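Side-chain contact in carbohydrate deacetylase (Enterococcus faecalis, PDB 2I5I), which probably removes acetyl groups from acetylated carbohydrates, a magnesium-dependent step in the breakdown of oligosaccharides: residues I127-H130 with H131-H134. Sequence-based numbering, arbitrary orientation.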
ATOM      1  N   ILE A 127      15.963   8.948  21.695  1.00 19.60           N
ATOM      2  CA  ILE A 127      15.922  10.380  21.897  1.00 19.74           C
ATOM      3  C   ILE A 127      17.277  11.004  21.618  1.00 19.31           C
ATOM      4  O   ILE A 127      18.332  10.488  21.984  1.00 21.54           O
ATOM      5  CB  ILE A 127      15.524  10.749  23.357  1.00 19.53           C
ATOM      6  CG1 ILE A 127      14.140  10.264  23.759  1.00 21.59           C
ATOM      7  CG2 ILE A 127      15.661  12.241  23.594  1.00 18.13           C
ATOM      8  CD1 ILE A 127      13.848  10.389  25.237  1.00 26.94           C
ATOM      9  N   ASP A 128      17.266  12.160  20.975  1.00 22.65           N
ATOM     10  CA  ASP A 128      18.455  12.979  20.788  1.00 21.38           C
ATOM     11  C   ASP A 128      17.977  14.424  20.743  1.00 18.08           C
ATOM     12  O   ASP A 128      16.788  14.638  21.007  1.00 19.95           O
ATOM     13  CB  ASP A 128      19.245  12.553  19.575  1.00 23.89           C
ATOM     14  CG  ASP A 128      18.633  12.929  18.233  1.00 24.10           C
ATOM     15  OD1 ASP A 128      17.503  13.442  18.190  1.00 21.87           O
ATOM     16  OD2 ASP A 128      19.321  12.683  17.216  1.00 23.85           O
ATOM     17  N   SER A 129      18.828  15.388  20.387  1.00 20.27           N
ATOM     18  CA  SER A 129      18.345  16.756  20.362  1.00 21.01           C
ATOM     19  C   SER A 129      19.035  17.602  19.295  1.00 16.50           C
ATOM     20  O   SER A 129      20.237  17.441  19.014  1.00 21.03           O
ATOM     21  CB  SER A 129      18.622  17.459  21.720  1.00 21.58           C
ATOM     22  OG  SER A 129      20.036  17.633  21.599  1.00 25.36           O
ATOM     23  N   HIS A 130      18.221  18.504  18.767  1.00 19.41           N
ATOM     24  CA  HIS A 130      18.629  19.538  17.832  1.00 23.10           C
ATOM     25  C   HIS A 130      19.678  20.422  18.485  1.00 21.53           C
ATOM     26  O   HIS A 130      19.470  20.814  19.641  1.00 23.80           O
ATOM     27  CB  HIS A 130      17.419  20.372  17.442  1.00 23.11           C
ATOM     28  CG  HIS A 130      17.657  21.399  16.385  1.00 29.79           C
ATOM     29  ND1 HIS A 130      18.035  21.075  15.102  1.00 34.61           N
ATOM     30  CD2 HIS A 130      17.557  22.748  16.420  1.00 31.99           C
ATOM     31  CE1 HIS A 130      18.167  22.184  14.386  1.00 35.31           C
ATOM     32  NE2 HIS A 130      17.883  23.216  15.164  1.00 30.87           N
ATOM     33  N   HIS A 131      20.761  20.691  17.784  1.00 23.40           N
ATOM     34  CA  HIS A 131      21.847  21.507  18.310  1.00 21.08           C
ATOM     35  C   HIS A 131      22.496  20.870  19.538  1.00 25.75           C
ATOM     36  O   HIS A 131      23.176  21.585  20.286  1.00 26.45           O
ATOM     37  CB  HIS A 131      21.322  22.900  18.676  1.00 25.48           C
ATOM     38  CG  HIS A 131      20.953  23.700  17.452  1.00 29.44           C
ATOM     39  ND1 HIS A 131      20.322  24.919  17.529  1.00 31.19           N
ATOM     40  CD2 HIS A 131      21.117  23.449  16.128  1.00 34.09           C
ATOM     41  CE1 HIS A 131      20.118  25.387  16.311  1.00 31.15           C
ATOM     42  NE2 HIS A 131      20.595  24.518  15.427  1.00 31.04           N
ATOM     43  N   ASN A 132      22.270  19.573  19.725  1.00 23.98           N
ATOM     44  CA  ASN A 132      22.782  18.852  20.890  1.00 24.57           C
ATOM     45  C   ASN A 132      22.547  19.615  22.189  1.00 22.71           C
ATOM     46  O   ASN A 132      23.459  19.659  23.032  1.00 25.50           O
ATOM     47  CB  ASN A 132      24.278  18.557  20.765  1.00 23.07           C
ATOM     48  CG  ASN A 132      24.698  17.372  21.620  1.00 20.25           C
ATOM     49  OD1 ASN A 132      23.920  16.447  21.836  1.00 23.44           O
ATOM     50  ND2 ASN A 132      25.934  17.410  22.099  1.00 25.90           N
ATOM     51  N   VAL A 133      21.365  20.205  22.367  1.00 21.59           N
ATOM     52  CA  VAL A 133      21.098  20.990  23.567  1.00 23.73           C
ATOM     53  C   VAL A 133      21.010  20.191  24.867  1.00 26.85           C
ATOM     54  O   VAL A 133      21.222  20.815  25.925  1.00 30.73           O
ATOM     55  CB  VAL A 133      19.816  21.848  23.390  1.00 22.29           C
ATOM     56  CG1 VAL A 133      20.109  22.943  22.356  1.00 23.35           C
ATOM     57  CG2 VAL A 133      18.597  21.031  23.022  1.00 24.99           C
ATOM     58  N   HIS A 134      20.726  18.925  24.980  1.00 27.94           N
ATOM     59  CA  HIS A 134      20.760  17.931  26.021  1.00 23.66           C
ATOM     60  C   HIS A 134      22.195  17.640  26.455  1.00 26.11           C
ATOM     61  O   HIS A 134      22.390  16.980  27.478  1.00 29.32           O
ATOM     62  CB  HIS A 134      20.088  16.626  25.627  1.00 22.90           C
ATOM     63  CG  HIS A 134      20.756  15.508  24.939  1.00 21.25           C
ATOM     64  ND1 HIS A 134      21.023  15.477  23.589  1.00 24.14           N
ATOM     65  CD2 HIS A 134      21.200  14.301  25.394  1.00 23.33           C
ATOM     66  CE1 HIS A 134      21.607  14.346  23.253  1.00 25.88           C
ATOM     67  NE2 HIS A 134      21.731  13.597  24.338  1.00 21.03           N
TER
HETATM   68  O   HOH W   1      21.987  15.655  20.072  1.00 26.37           O
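CG of H130 is anti to the backbone N (chi1 -175°), while CG of H131 is anti to its carbonyl carbon. With the backbone turning at H131, the two side chains lie side by side, pointing the same way. The two rings stack face to face and offset, with centroids 3.7 Å apart and planes at 27°. The tilt brings the rings closest at their outer ends, where NE2 of H130 sits over the face of H131, near its rim. H130 NE2 and H131 NE2 are 3.0 Å apart there, but the angle is too poor for a hydrogen bond. T68 meets ND1 of H131 in a weak hydrogen bond.

OG of S129 lies between the backbone N and the carbonyl carbon (chi1 73°), which brings it to ND1 of H134. The two atoms form a hydrogen bond of 3.1 Å, made at the edge of the imidazole and in its plane; either could donate. NE2 of H134 is bonded to the carbonyl of R156, so both ring nitrogens have a partner, which fixes the rotation of the imidazole. CB of S129 packs on CG2 of V133 at 3.8 Å.

The backbone closes the turn with N132 N to S129 O, 3.0 Å. A water bridges this same oxygen to OD1 of N132, donating to each at 2.7 Å. V133 N adds a weak bond to H130 O.

S129-N132 form a type II beta-turn at the C-terminal end of parallel strand 127-129, leading into the 3-10 segment that includes V133 and H134. Active sites of such barrel-like folds commonly lie at this end. D128 OD1 is hydrogen-bonded to H64 ND1, consistent with a second-shell role. H130 is a predicted magnesium ligand of this YdjC-family deacetylase, possibly together with D13 and H64.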